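Ribokinase (Giardia lamblia, PDB 6WHJ) probably catalyses the ATP- and magnesium-dependent phosphorylation of D-ribose at O-5, giving D-ribose 5-phosphate for nucleotide and amino-acid synthesis or the pentose phosphate pathway. Local coordinates at residues T6-I11 with R283-A288; S168-F173 with A297-D302; K24-G29 with E110-I115; S39-K44 with L78-E83. One frame throughout, in Å; residues are numbered along the deposited sequence.

Contact 1 of 4, residues T6-I11 with R283-A288; sequences TAKIVI and RLMELA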
loop_
_atom_site.group_PDB
_atom_site.type_symbol
_atom_site.label_atom_id
_atom_site.label_comp_id
_atom_site.label_asym_id
_atom_site.label_seq_id
_atom_site.Cartn_x
_atom_site.Cartn_y
_atom_site.Cartn_z
ATOM N N THR B 6 -23.821 0.976 30.687
ATOM C CA THR B 6 -23.856 2.357 30.228
ATOM C C THR B 6 -22.474 2.738 29.721
ATOM O O THR B 6 -21.469 2.476 30.385
ATOM C CB THR B 6 -24.269 3.287 31.375
ATOM O OG1 THR B 6 -25.469 2.798 31.983
ATOM C CG2 THR B 6 -24.493 4.716 30.881
ATOM N N ALA B 7 -22.418 3.365 28.553
ATOM C CA ALA B 7 -21.134 3.679 27.949
ATOM C C ALA B 7 -20.542 4.878 28.669
ATOM O O ALA B 7 -21.228 5.886 28.870
ATOM C CB ALA B 7 -21.280 3.956 26.454
ATOM N N LYS B 8 -19.278 4.761 29.084
ATOM C CA LYS B 8 -18.594 5.857 29.753
ATOM C C LYS B 8 -17.483 6.475 28.918
ATOM O O LYS B 8 -17.137 7.636 29.149
ATOM C CB LYS B 8 -17.994 5.382 31.087
ATOM C CG LYS B 8 -18.959 4.687 32.049
ATOM C CD LYS B 8 -19.494 5.635 33.111
ATOM C CE LYS B 8 -20.653 6.476 32.592
ATOM N NZ LYS B 8 -20.870 7.697 33.428
ATOM N N ILE B 9 -16.957 5.753 27.930
ATOM C CA ILE B 9 -15.961 6.267 26.997
ATOM C C ILE B 9 -16.543 6.133 25.599
ATOM O O ILE B 9 -16.885 5.025 25.170
ATOM C CB ILE B 9 -14.618 5.518 27.101
ATOM C CG1 ILE B 9 -14.049 5.600 28.523
ATOM C CG2 ILE B 9 -13.604 6.077 26.088
ATOM C CD1 ILE B 9 -12.927 4.605 28.792
ATOM N N VAL B 10 -16.669 7.257 24.899
ATOM C CA VAL B 10 -17.179 7.298 23.535
ATOM C C VAL B 10 -16.023 7.743 22.641
ATOM O O VAL B 10 -15.439 8.813 22.858
ATOM C CB VAL B 10 -18.393 8.242 23.411
ATOM C CG1 VAL B 10 -18.915 8.290 21.985
ATOM C CG2 VAL B 10 -19.499 7.837 24.365
ATOM N N ILE B 11 -15.675 6.928 21.652
ATOM C CA ILE B 11 -14.587 7.244 20.730
ATOM C C ILE B 11 -15.197 7.471 19.351
ATOM O O ILE B 11 -15.780 6.554 18.761
ATOM C CB ILE B 11 -13.513 6.141 20.683
ATOM C CG1 ILE B 11 -12.975 5.820 22.075
ATOM C CG2 ILE B 11 -12.377 6.538 19.760
ATOM C CD1 ILE B 11 -13.645 4.627 22.712
ATOM N N ARG B 283 -8.334 4.558 32.724
ATOM C CA ARG B 283 -7.995 4.931 34.097
ATOM C C ARG B 283 -8.549 6.298 34.470
ATOM O O ARG B 283 -8.935 6.511 35.623
ATOM C CB ARG B 283 -6.484 4.925 34.293
ATOM C CG ARG B 283 -6.047 4.879 35.744
ATOM C CD ARG B 283 -6.583 3.652 36.444
ATOM N NE ARG B 283 -6.304 3.705 37.875
ATOM C CZ ARG B 283 -7.218 3.572 38.831
ATOM N NH1 ARG B 283 -8.490 3.347 38.522
ATOM N NH2 ARG B 283 -6.845 3.640 40.102
ATOM N N LEU B 284 -8.592 7.230 33.519
ATOM C CA LEU B 284 -9.182 8.534 33.785
ATOM C C LEU B 284 -10.650 8.387 34.142
ATOM O O LEU B 284 -11.122 8.948 35.137
ATOM C CB LEU B 284 -9.001 9.437 32.572
ATOM C CG LEU B 284 -9.163 10.940 32.742
ATOM C CD1 LEU B 284 -8.306 11.416 33.893
ATOM C CD2 LEU B 284 -8.740 11.627 31.453
ATOM N N MET B 285 -11.377 7.596 33.352
ATOM C CA MET B 285 -12.793 7.367 33.609
ATOM C C MET B 285 -13.012 6.669 34.945
ATOM O O MET B 285 -13.997 6.949 35.637
ATOM C CB MET B 285 -13.398 6.545 32.465
ATOM C CG MET B 285 -14.889 6.267 32.594
ATOM S SD MET B 285 -15.215 4.721 33.482
ATOM C CE MET B 285 -14.345 3.566 32.431
ATOM N N GLU B 286 -12.100 5.776 35.336
ATOM C CA GLU B 286 -12.271 5.058 36.594
ATOM C C GLU B 286 -12.012 5.963 37.788
ATOM O O GLU B 286 -12.726 5.893 38.792
ATOM C CB GLU B 286 -11.352 3.840 36.639
ATOM C CG GLU B 286 -11.825 2.691 35.777
ATOM C CD GLU B 286 -10.799 1.576 35.658
ATOM O OE1 GLU B 286 -9.699 1.707 36.245
ATOM O OE2 GLU B 286 -11.109 0.556 34.996
ATOM N N LEU B 287 -11.002 6.833 37.691
ATOM C CA LEU B 287 -10.704 7.736 38.798
ATOM C C LEU B 287 -11.832 8.735 39.032
ATOM O O LEU B 287 -11.998 9.225 40.156
ATOM C CB LEU B 287 -9.385 8.464 38.536
ATOM C CG LEU B 287 -8.130 7.585 38.549
ATOM C CD1 LEU B 287 -6.922 8.355 38.049
ATOM C CD2 LEU B 287 -7.867 6.984 39.931
ATOM N N ALA B 288 -12.612 9.044 37.993
ATOM C CA ALA B 288 -13.763 9.924 38.127
ATOM C C ALA B 288 -14.919 9.275 38.871
ATOM O O ALA B 288 -15.827 9.989 39.304
ATOM C CB ALA B 288 -14.226 10.388 36.748
#

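Contact 2 of 4, residues S168-F173 with A297-D302; sequences SLRFVF and ALNDID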
loop_
_atom_site.group_PDB
_atom_site.type_symbol
_atom_site.label_atom_id
_atom_site.label_comp_id
_atom_site.label_asym_id
_atom_site.label_seq_id
_atom_site.Cartn_x
_atom_site.Cartn_y
_atom_site.Cartn_z
ATOM N N SER B 168 -20.019 16.510 33.702
ATOM C CA SER B 168 -18.990 15.525 33.981
ATOM C C SER B 168 -18.266 15.054 32.725
ATOM O O SER B 168 -17.234 14.380 32.833
ATOM C CB SER B 168 -19.597 14.337 34.725
ATOM O OG SER B 168 -20.702 13.813 34.019
ATOM N N LEU B 169 -18.751 15.434 31.545
ATOM C CA LEU B 169 -18.156 14.993 30.292
ATOM C C LEU B 169 -16.874 15.774 30.017
ATOM O O LEU B 169 -16.848 17.003 30.143
ATOM C CB LEU B 169 -19.142 15.188 29.144
ATOM C CG LEU B 169 -18.592 14.868 27.759
ATOM C CD1 LEU B 169 -18.245 13.407 27.662
ATOM C CD2 LEU B 169 -19.584 15.250 26.710
ATOM N N ARG B 170 -15.803 15.055 29.682
ATOM C CA ARG B 170 -14.532 15.651 29.298
ATOM C C ARG B 170 -14.186 15.214 27.878
ATOM O O ARG B 170 -14.384 14.051 27.514
ATOM C CB ARG B 170 -13.410 15.239 30.254
ATOM C CG ARG B 170 -13.570 15.805 31.634
ATOM C CD ARG B 170 -13.437 17.300 31.714
ATOM N NE ARG B 170 -13.596 17.719 33.106
ATOM C CZ ARG B 170 -14.762 18.030 33.668
ATOM N NH1 ARG B 170 -15.882 18.005 32.952
ATOM N NH2 ARG B 170 -14.808 18.377 34.949
ATOM N N PHE B 171 -13.690 16.151 27.076
ATOM C CA PHE B 171 -13.273 15.892 25.699
ATOM C C PHE B 171 -11.753 15.705 25.670
ATOM O O PHE B 171 -10.997 16.638 25.968
ATOM C CB PHE B 171 -13.720 17.046 24.804
ATOM C CG PHE B 171 -13.334 16.914 23.349
ATOM C CD1 PHE B 171 -13.014 15.687 22.789
ATOM C CD2 PHE B 171 -13.342 18.038 22.526
ATOM C CE1 PHE B 171 -12.678 15.587 21.446
ATOM C CE2 PHE B 171 -13.015 17.945 21.189
ATOM C CZ PHE B 171 -12.679 16.715 20.648
ATOM N N VAL B 172 -11.315 14.493 25.322
ATOM C CA VAL B 172 -9.908 14.169 25.117
ATOM C C VAL B 172 -9.645 14.152 23.616
ATOM O O VAL B 172 -10.234 13.343 22.886
ATOM C CB VAL B 172 -9.537 12.817 25.745
ATOM C CG1 VAL B 172 -8.026 12.528 25.546
ATOM C CG2 VAL B 172 -9.945 12.776 27.221
ATOM N N PHE B 173 -8.761 15.043 23.157
ATOM C CA PHE B 173 -8.414 15.173 21.749
ATOM C C PHE B 173 -6.963 14.760 21.532
ATOM O O PHE B 173 -6.044 15.394 22.059
ATOM C CB PHE B 173 -8.663 16.604 21.267
ATOM C CG PHE B 173 -8.315 16.837 19.813
ATOM C CD1 PHE B 173 -8.701 15.940 18.832
ATOM C CD2 PHE B 173 -7.643 17.987 19.427
ATOM C CE1 PHE B 173 -8.386 16.161 17.494
ATOM C CE2 PHE B 173 -7.332 18.217 18.099
ATOM C CZ PHE B 173 -7.709 17.296 17.126
ATOM N N ALA B 297 -12.653 15.553 40.020
ATOM C CA ALA B 297 -11.331 14.972 40.210
ATOM C C ALA B 297 -10.528 15.032 38.923
ATOM O O ALA B 297 -9.292 15.038 38.960
ATOM C CB ALA B 297 -11.443 13.529 40.690
ATOM N N LEU B 298 -11.206 15.053 37.775
ATOM C CA LEU B 298 -10.498 15.176 36.509
ATOM C C LEU B 298 -9.929 16.572 36.296
ATOM O O LEU B 298 -9.324 16.820 35.246
ATOM C CB LEU B 298 -11.414 14.799 35.346
ATOM C CG LEU B 298 -12.066 13.415 35.459
ATOM C CD1 LEU B 298 -12.874 13.081 34.216
ATOM C CD2 LEU B 298 -11.066 12.328 35.771
ATOM N N ASN B 299 -10.121 17.486 37.245
ATOM C CA ASN B 299 -9.519 18.811 37.209
ATOM C C ASN B 299 -8.228 18.895 38.021
ATOM O O ASN B 299 -7.613 19.961 38.066
ATOM C CB ASN B 299 -10.507 19.854 37.733
ATOM C CG ASN B 299 -11.747 19.984 36.867
ATOM O OD1 ASN B 299 -11.755 19.610 35.689
ATOM N ND2 ASN B 299 -12.816 20.510 37.461
ATOM N N ASP B 300 -7.829 17.804 38.681
ATOM C CA ASP B 300 -6.637 17.728 39.520
ATOM C C ASP B 300 -5.480 17.135 38.722
ATOM O O ASP B 300 -5.632 16.086 38.089
ATOM C CB ASP B 300 -6.921 16.877 40.763
ATOM C CG ASP B 300 -5.709 16.742 41.699
ATOM O OD1 ASP B 300 -4.614 17.264 41.387
ATOM O OD2 ASP B 300 -5.847 16.081 42.757
ATOM N N ILE B 301 -4.323 17.808 38.756
ATOM C CA ILE B 301 -3.206 17.361 37.925
ATOM C C ILE B 301 -2.647 16.040 38.435
ATOM O O ILE B 301 -2.112 15.248 37.655
ATOM C CB ILE B 301 -2.106 18.431 37.834
ATOM C CG1 ILE B 301 -1.164 18.101 36.675
ATOM C CG2 ILE B 301 -1.314 18.491 39.122
ATOM C CD1 ILE B 301 -0.043 19.086 36.493
ATOM N N ASP B 302 -2.777 15.755 39.730
ATOM C CA ASP B 302 -2.283 14.472 40.215
ATOM C C ASP B 302 -3.185 13.317 39.780
ATOM O O ASP B 302 -2.686 12.211 39.525
ATOM C CB ASP B 302 -2.115 14.509 41.734
ATOM C CG ASP B 302 -0.957 15.385 42.156
ATOM O OD1 ASP B 302 -1.155 16.300 42.990
ATOM O OD2 ASP B 302 0.156 15.177 41.619
#

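Contact 3 of 4, residues K24-G29 with E110-I115; sequences KDFPIG and ENMIVI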
loop_
_atom_site.group_PDB
_atom_site.type_symbol
_atom_site.label_atom_id
_atom_site.label_comp_id
_atom_site.label_asym_id
_atom_site.label_seq_id
_atom_site.Cartn_x
_atom_site.Cartn_y
_atom_site.Cartn_z
ATOM N N LYS B 24 13.067 -4.261 3.159
ATOM C CA LYS B 24 14.364 -3.945 3.743
ATOM C C LYS B 24 14.505 -2.445 3.931
ATOM O O LYS B 24 14.824 -1.968 5.025
ATOM C CB LYS B 24 15.490 -4.466 2.853
ATOM C CG LYS B 24 15.854 -5.926 3.043
ATOM C CD LYS B 24 17.073 -6.269 2.193
ATOM C CE LYS B 24 17.300 -7.773 2.090
ATOM N NZ LYS B 24 18.430 -8.105 1.159
ATOM N N ASP B 25 14.289 -1.689 2.862
ATOM C CA ASP B 25 14.302 -0.237 2.883
ATOM C C ASP B 25 13.159 0.272 2.023
ATOM O O ASP B 25 12.652 -0.436 1.150
ATOM C CB ASP B 25 15.637 0.319 2.404
ATOM C CG ASP B 25 16.742 0.078 3.402
ATOM O OD1 ASP B 25 16.698 0.722 4.479
ATOM O OD2 ASP B 25 17.621 -0.776 3.129
ATOM N N PHE B 26 12.736 1.497 2.302
ATOM C CA PHE B 26 11.707 2.105 1.480
ATOM C C PHE B 26 12.183 2.132 0.033
ATOM O O PHE B 26 13.362 2.397 -0.230
ATOM C CB PHE B 26 11.400 3.528 1.939
ATOM C CG PHE B 26 10.839 3.617 3.319
ATOM C CD1 PHE B 26 9.747 2.851 3.691
ATOM C CD2 PHE B 26 11.398 4.483 4.245
ATOM C CE1 PHE B 26 9.221 2.942 4.973
ATOM C CE2 PHE B 26 10.880 4.580 5.525
ATOM C CZ PHE B 26 9.788 3.806 5.889
ATOM N N PRO B 27 11.315 1.835 -0.922
ATOM C CA PRO B 27 11.696 2.008 -2.322
ATOM C C PRO B 27 11.876 3.486 -2.615
ATOM O O PRO B 27 11.266 4.344 -1.974
ATOM C CB PRO B 27 10.502 1.428 -3.086
ATOM C CG PRO B 27 9.351 1.641 -2.144
ATOM C CD PRO B 27 9.905 1.435 -0.772
ATOM N N ILE B 28 12.744 3.791 -3.561
ATOM C CA ILE B 28 12.845 5.161 -4.033
ATOM C C ILE B 28 11.931 5.322 -5.243
ATOM O O ILE B 28 11.497 4.342 -5.864
ATOM C CB ILE B 28 14.305 5.561 -4.350
ATOM C CG1 ILE B 28 14.833 4.798 -5.555
ATOM C CG2 ILE B 28 15.211 5.284 -3.156
ATOM C CD1 ILE B 28 16.266 5.134 -5.875
ATOM N N GLY B 29 11.650 6.576 -5.600
ATOM C CA GLY B 29 10.767 6.870 -6.714
ATOM C C GLY B 29 11.188 6.215 -8.013
ATOM O O GLY B 29 12.322 6.395 -8.468
ATOM N N GLU B 110 10.869 2.299 10.619
ATOM C CA GLU B 110 10.217 3.488 10.103
ATOM C C GLU B 110 9.037 3.102 9.212
ATOM O O GLU B 110 8.993 2.015 8.632
ATOM C CB GLU B 110 11.228 4.337 9.328
ATOM C CG GLU B 110 10.896 5.823 9.311
ATOM C CD GLU B 110 12.055 6.713 8.864
ATOM O OE1 GLU B 110 12.990 6.237 8.163
ATOM O OE2 GLU B 110 12.022 7.912 9.226
ATOM N N ASN B 111 8.063 4.004 9.121
ATOM C CA ASN B 111 6.843 3.782 8.367
ATOM C C ASN B 111 6.707 4.792 7.238
ATOM O O ASN B 111 7.274 5.885 7.275
ATOM C CB ASN B 111 5.593 3.918 9.261
ATOM C CG ASN B 111 5.435 2.776 10.240
ATOM O OD1 ASN B 111 6.152 1.774 10.177
ATOM N ND2 ASN B 111 4.488 2.922 11.159
ATOM N N MET B 112 5.932 4.399 6.233
ATOM C CA MET B 112 5.312 5.319 5.296
ATOM C C MET B 112 3.849 4.923 5.291
ATOM O O MET B 112 3.535 3.744 5.109
ATOM C CB MET B 112 5.887 5.224 3.879
ATOM C CG MET B 112 7.280 5.781 3.709
ATOM S SD MET B 112 7.896 5.506 2.043
ATOM C CE MET B 112 8.992 6.902 1.826
ATOM N N ILE B 113 2.957 5.877 5.538
ATOM C CA ILE B 113 1.532 5.589 5.633
ATOM C C ILE B 113 0.785 6.516 4.692
ATOM O O ILE B 113 0.946 7.740 4.759
ATOM C CB ILE B 113 1.001 5.750 7.069
ATOM C CG1 ILE B 113 1.807 4.883 8.032
ATOM C CG2 ILE B 113 -0.458 5.354 7.133
ATOM C CD1 ILE B 113 1.339 4.968 9.453
ATOM N N VAL B 114 -0.035 5.930 3.825
ATOM C CA VAL B 114 -0.978 6.664 2.994
ATOM C C VAL B 114 -2.370 6.162 3.344
ATOM O O VAL B 114 -2.660 4.967 3.200
ATOM C CB VAL B 114 -0.704 6.487 1.494
ATOM C CG1 VAL B 114 -1.727 7.289 0.701
ATOM C CG2 VAL B 114 0.691 6.919 1.146
ATOM N N ILE B 115 -3.224 7.069 3.803
ATOM C CA ILE B 115 -4.590 6.739 4.188
ATOM C C ILE B 115 -5.534 7.109 3.051
ATOM O O ILE B 115 -5.475 8.224 2.515
ATOM C CB ILE B 115 -4.988 7.468 5.481
ATOM C CG1 ILE B 115 -4.007 7.114 6.603
ATOM C CG2 ILE B 115 -6.400 7.130 5.858
ATOM C CD1 ILE B 115 -4.315 7.777 7.926
#

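Contact 4 of 4, residues S39-K44 with L78-E83; sequences SSHGGK and LAHYRE. With EDO (1,2-ethanediol), chain F.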
loop_
_atom_site.group_PDB
_atom_site.type_symbol
_atom_site.label_atom_id
_atom_site.label_comp_id
_atom_site.label_asym_id
_atom_site.label_seq_id
_atom_site.Cartn_x
_atom_site.Cartn_y
_atom_site.Cartn_z
ATOM N N SER B 39 -2.161 -7.997 6.488
ATOM C CA SER B 39 -3.384 -7.215 6.581
ATOM C C SER B 39 -3.908 -7.240 8.011
ATOM O O SER B 39 -3.955 -8.301 8.643
ATOM C CB SER B 39 -4.431 -7.777 5.624
ATOM O OG SER B 39 -5.680 -7.179 5.856
ATOM N N SER B 40 -4.322 -6.081 8.517
ATOM C CA SER B 40 -4.707 -6.005 9.922
ATOM C C SER B 40 -5.630 -4.812 10.163
ATOM O O SER B 40 -5.708 -3.881 9.356
ATOM C CB SER B 40 -3.475 -5.946 10.827
ATOM O OG SER B 40 -2.976 -4.633 10.895
ATOM N N HIS B 41 -6.328 -4.865 11.296
ATOM C CA HIS B 41 -7.221 -3.793 11.719
ATOM C C HIS B 41 -6.442 -2.558 12.157
ATOM O O HIS B 41 -5.446 -2.651 12.879
ATOM C CB HIS B 41 -8.089 -4.280 12.880
ATOM C CG HIS B 41 -9.047 -5.359 12.496
ATOM N ND1 HIS B 41 -9.891 -5.251 11.409
ATOM C CD2 HIS B 41 -9.267 -6.587 13.023
ATOM C CE1 HIS B 41 -10.609 -6.357 11.301
ATOM N NE2 HIS B 41 -10.244 -7.185 12.264
ATOM N N GLY B 42 -6.893 -1.399 11.721
ATOM C CA GLY B 42 -6.265 -0.142 12.090
ATOM C C GLY B 42 -7.291 0.966 12.231
ATOM O O GLY B 42 -8.453 0.725 12.572
ATOM N N GLY B 43 -6.855 2.187 11.967
ATOM C CA GLY B 43 -7.642 3.361 12.247
ATOM C C GLY B 43 -7.373 3.824 13.662
ATOM O O GLY B 43 -7.496 3.044 14.606
ATOM N N LYS B 44 -6.990 5.086 13.833
ATOM C CA LYS B 44 -6.698 5.563 15.178
ATOM C C LYS B 44 -7.952 5.557 16.043
ATOM O O LYS B 44 -7.873 5.308 17.252
ATOM C CB LYS B 44 -6.054 6.944 15.114
ATOM C CG LYS B 44 -4.567 6.864 14.966
ATOM C CD LYS B 44 -3.956 8.200 14.600
ATOM C CE LYS B 44 -2.471 8.042 14.369
ATOM N NZ LYS B 44 -1.939 7.109 15.398
ATOM N N LEU B 78 -17.297 -5.075 11.999
ATOM C CA LEU B 78 -18.479 -5.193 12.853
ATOM C C LEU B 78 -18.494 -6.524 13.582
ATOM O O LEU B 78 -18.833 -6.586 14.772
ATOM C CB LEU B 78 -19.769 -5.065 12.047
ATOM C CG LEU B 78 -20.435 -3.703 11.939
ATOM C CD1 LEU B 78 -19.665 -2.849 10.947
ATOM C CD2 LEU B 78 -21.884 -3.856 11.534
ATOM N N ALA B 79 -18.170 -7.608 12.869
ATOM C CA ALA B 79 -18.096 -8.912 13.510
ATOM C C ALA B 79 -16.980 -8.941 14.546
ATOM O O ALA B 79 -17.137 -9.524 15.626
ATOM C CB ALA B 79 -17.892 -9.999 12.460
ATOM N N HIS B 80 -15.856 -8.283 14.244
ATOM C CA HIS B 80 -14.720 -8.279 15.160
ATOM C C HIS B 80 -15.091 -7.622 16.479
ATOM O O HIS B 80 -14.710 -8.109 17.552
ATOM C CB HIS B 80 -13.536 -7.556 14.516
ATOM C CG HIS B 80 -12.286 -7.570 15.343
ATOM N ND1 HIS B 80 -11.744 -8.730 15.854
ATOM C CD2 HIS B 80 -11.469 -6.565 15.742
ATOM C CE1 HIS B 80 -10.650 -8.438 16.535
ATOM N NE2 HIS B 80 -10.461 -7.132 16.484
ATOM N N TYR B 81 -15.849 -6.524 16.420
ATOM C CA TYR B 81 -16.267 -5.856 17.646
ATOM C C TYR B 81 -17.182 -6.748 18.468
ATOM O O TYR B 81 -17.107 -6.745 19.704
ATOM C CB TYR B 81 -16.940 -4.522 17.317
ATOM C CG TYR B 81 -15.970 -3.366 17.313
ATOM C CD1 TYR B 81 -15.093 -3.179 16.258
ATOM C CD2 TYR B 81 -15.927 -2.460 18.370
ATOM C CE1 TYR B 81 -14.191 -2.125 16.253
ATOM C CE2 TYR B 81 -15.026 -1.399 18.371
ATOM C CZ TYR B 81 -14.164 -1.240 17.307
ATOM O OH TYR B 81 -13.266 -0.198 17.286
ATOM N N ARG B 82 -18.029 -7.542 17.804
ATOM C CA ARG B 82 -18.893 -8.465 18.535
ATOM C C ARG B 82 -18.078 -9.475 19.334
ATOM O O ARG B 82 -18.316 -9.667 20.530
ATOM C CB ARG B 82 -19.857 -9.182 17.581
ATOM C CG ARG B 82 -21.010 -8.327 17.084
ATOM C CD ARG B 82 -22.059 -9.143 16.303
ATOM N NE ARG B 82 -21.641 -9.462 14.939
ATOM C CZ ARG B 82 -21.902 -8.688 13.884
ATOM N NH1 ARG B 82 -22.575 -7.550 14.047
ATOM N NH2 ARG B 82 -21.499 -9.047 12.667
ATOM N N GLU B 83 -17.083 -10.099 18.702
ATOM C CA GLU B 83 -16.264 -11.065 19.427
ATOM C C GLU B 83 -15.515 -10.412 20.587
ATOM O O GLU B 83 -15.234 -11.079 21.591
ATOM C CB GLU B 83 -15.285 -11.755 18.470
HETATM C C1 EDO F . -3.285 4.580 11.723
HETATM O O1 EDO F . -3.133 5.679 10.814
HETATM C C2 EDO F . -3.499 3.283 10.945
HETATM O O2 EDO F . -4.426 3.540 9.881
#

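Contact 1 of 4, residues T6-I11 with R283-A288
Met-285 of helix 272-287 lies against Lys-8 and Ile-9, where the chain enters strand 9-12. The contact belongs to the alpha/beta core of the PfkB (ribokinase) fold: strand 9-12 runs between the parallel strands 62-69 and 140-143, and the helix packs on the sheet they form. Taking the helix residues in order, Arg-283 turns from the strand and reaches Glu-286 one helical turn on, NH1 to OE1 at 3.1 Å. This salt bridge uses the anti lone pair of OE1 and is bent, with an N-H...O angle of 136° and the oxygen 27° out of the guanidinium plane. Both partners have further ion pairs, Arg-283 with Glu-306 and Glu-286 with Arg-331. Met-285 follows and makes the contact itself. With CG anti to the backbone N (chi1 -178°), its chain leaves the helix toward the strand and then bends twice, so different atoms serve different neighbours. CG lies 3.6 Å from Lys-8 CB, and SD is 3.7 Å from that same Lys-8 CB; the two side chains run nearly perpendicular. The apolar root of Lys-8 therefore does the packing, while its NZ leads off to Lys-137 O. On the Ile-9 side, Met-285 CE is 4.0 Å from Ile-9 CD1, and Met-285 CB is 4.1 Å from Ile-9 CG1. Further along, Leu-287 sets its CD2 3.5 Å above one face of the Arg-283 guanidinium, near the border of the group, and its N donates to Arg-283 O at 2.9 Å.

Contact 2 of 4, residues S168-F173 with A297-D302
This is a mixed apolar and weakly polar side-chain contact at the buried start of strand 170-173, where Arg-170 meets Leu-298 and Asn-299 in the 3-10 turn that precedes helix 301-318. The apolar share is small: Arg-170 CG lies 3.8 Å from Leu-298 CD1. Beyond CG the arginine chain bends at chi2 (-66°), which carries the guanidinium across the side chain of Asn-299 at about a right angle. There NH2 donates to Asn-299 OD1, a weak hydrogen bond at 3.4 Å with an N-H...O angle of 142°. The two flat groups lie nearly parallel, 10° apart. In the PfkB fold the strand sits inside the parallel part of the large mixed sheet, between 140-143 and 193-194, so the contact ties a sheet strand to the approach of a C-terminal helix. The guanidinium is steadied mainly from its own side. NH1 bonds Leu-169 O at 3.1 Å, approaching from above the carbonyl plane although the oxygen lies nearly in the guanidinium plane, and NH1 also bonds Ser-167 O. Past the turn, Asp-300 N-caps the helix: its OD1 accepts from Asp-302 N at 2.9 Å, met from above the carboxylate plane.

Contact 3 of 4, residues K24-G29 with E110-I115
Sulfur-aromatic and CH-pi packing join Phe-26 to Met-112. The thioether chain lies over one face of the phenyl ring: Met-112 SD is 4.0 Å from the centroid of the Phe-26 ring and 25° off its normal. Met-112 CG is nearer the ring axis, 3.8 Å from the Phe-26 centroid and 15° off the normal. Extended beyond CG, the methionine chain runs obliquely over the face and ends with CE 4.1 Å from Phe-26 CB. This is a Met-aromatic contact by position as well as composition.

A second set of contacts is made at the far end of the ring. Phe-26 CZ approaches Glu-110 O at 3.4 Å. The two side chains run at about a right angle to each other, Glu-110 CG lying at the ring edge, in plane, and OE1 3.8 Å from Phe-26 CE2; carboxylate and ring planes differ by 43°. The loop 24-29 thus rests its aromatic group on the beginning of strand 111-116. That strand is an edge of the small four-stranded sheet that serves as the lid in ribokinases, and the loop links two of its other strands, 16-22 and 32-42. Tyr-104 of strand 99-105 also touches Phe-26 and Met-112.

Backbone pairing takes the same strand into the dimer. Ile-113, Val-114 and Ile-115 form a parallel ladder with a strand of the second subunit, so the lid sheet continues across the interface, as in the beta-clasp of ribokinase dimers, and Glu-110 packs on Gly-29 of that subunit.

Contact 4 of 4, residues S39-K44 with L78-E83
Ring stacking brings His-41 and His-80 together. The imidazoles form an offset stack, their centroids 4.5 Å apart and their planes 23° from parallel. His-41 CD2 sits over one face of the His-80 ring, toward its rim, and is 3.5 Å from His-80 CD2; His-41 NE2 reaches His-80 CG at 3.7 Å. The His-80 ring gets there with CG anti to the backbone N (chi1 -176°), which projects it from helix 72-84 toward the end of strand 32-42.

Polar bonds lie on other atoms. ND1 of His-41 is hydrogen-bonded to the hydroxyl of Tyr-15, which would restrain the rotation of that ring, and Arg-17, a predicted ribose-binding residue, packs against it. In the helix, Tyr-81 OH is bonded to Ser-46 OG. Through the stack, the lid sheet meets helix 72-84 of the large domain, just before the Gly-Gly-Lys-Gly sequence of the PfkB family signature. At Gly-43 the backbone angles would press any CB against the carbonyl oxygen of Gly-42, which calls for glycine, and the residue occupies the N-cap position of helix 44-55. In ribokinases this diglycine region is associated with hinge movement of the lid.

The ligand lies beside Gly-43 and Lys-44. Gly-43 N donates weakly to O2 of 1,2-ethanediol at 3.5 Å (N-H...O 148°), and Lys-44 CG is 4.2 Å from its C1. The diol, probably from the crystallisation liquor, is also bonded to Glu-146, Asp-18 and Asn-16, all predicted to bind substrate, so it lies within the probable ribose pocket.

Contacts 1 and 2 belong to the core sheet and touch directly: Leu-298 CD2 lies 3.4 Å from Leu-284 O and 3.8 Å from Ala-288 CB, with the contact centres about 11 Å apart. Contacts 3 and 4 share the lid sheet, their nearest atoms about 7 Å apart and their centres about 24 Å. Contact 4 lies between the two groups without touching either, its nearest atoms about 5 Å from those of contact 1, and it alone holds predicted substrate-binding residues, Gly-43 and Lys-44, beside the bound diol. Contact 3, at the dimer clasp, is centred about 37 Å from contact 1. Along the chain, 4 is nested within 3, and both within 1.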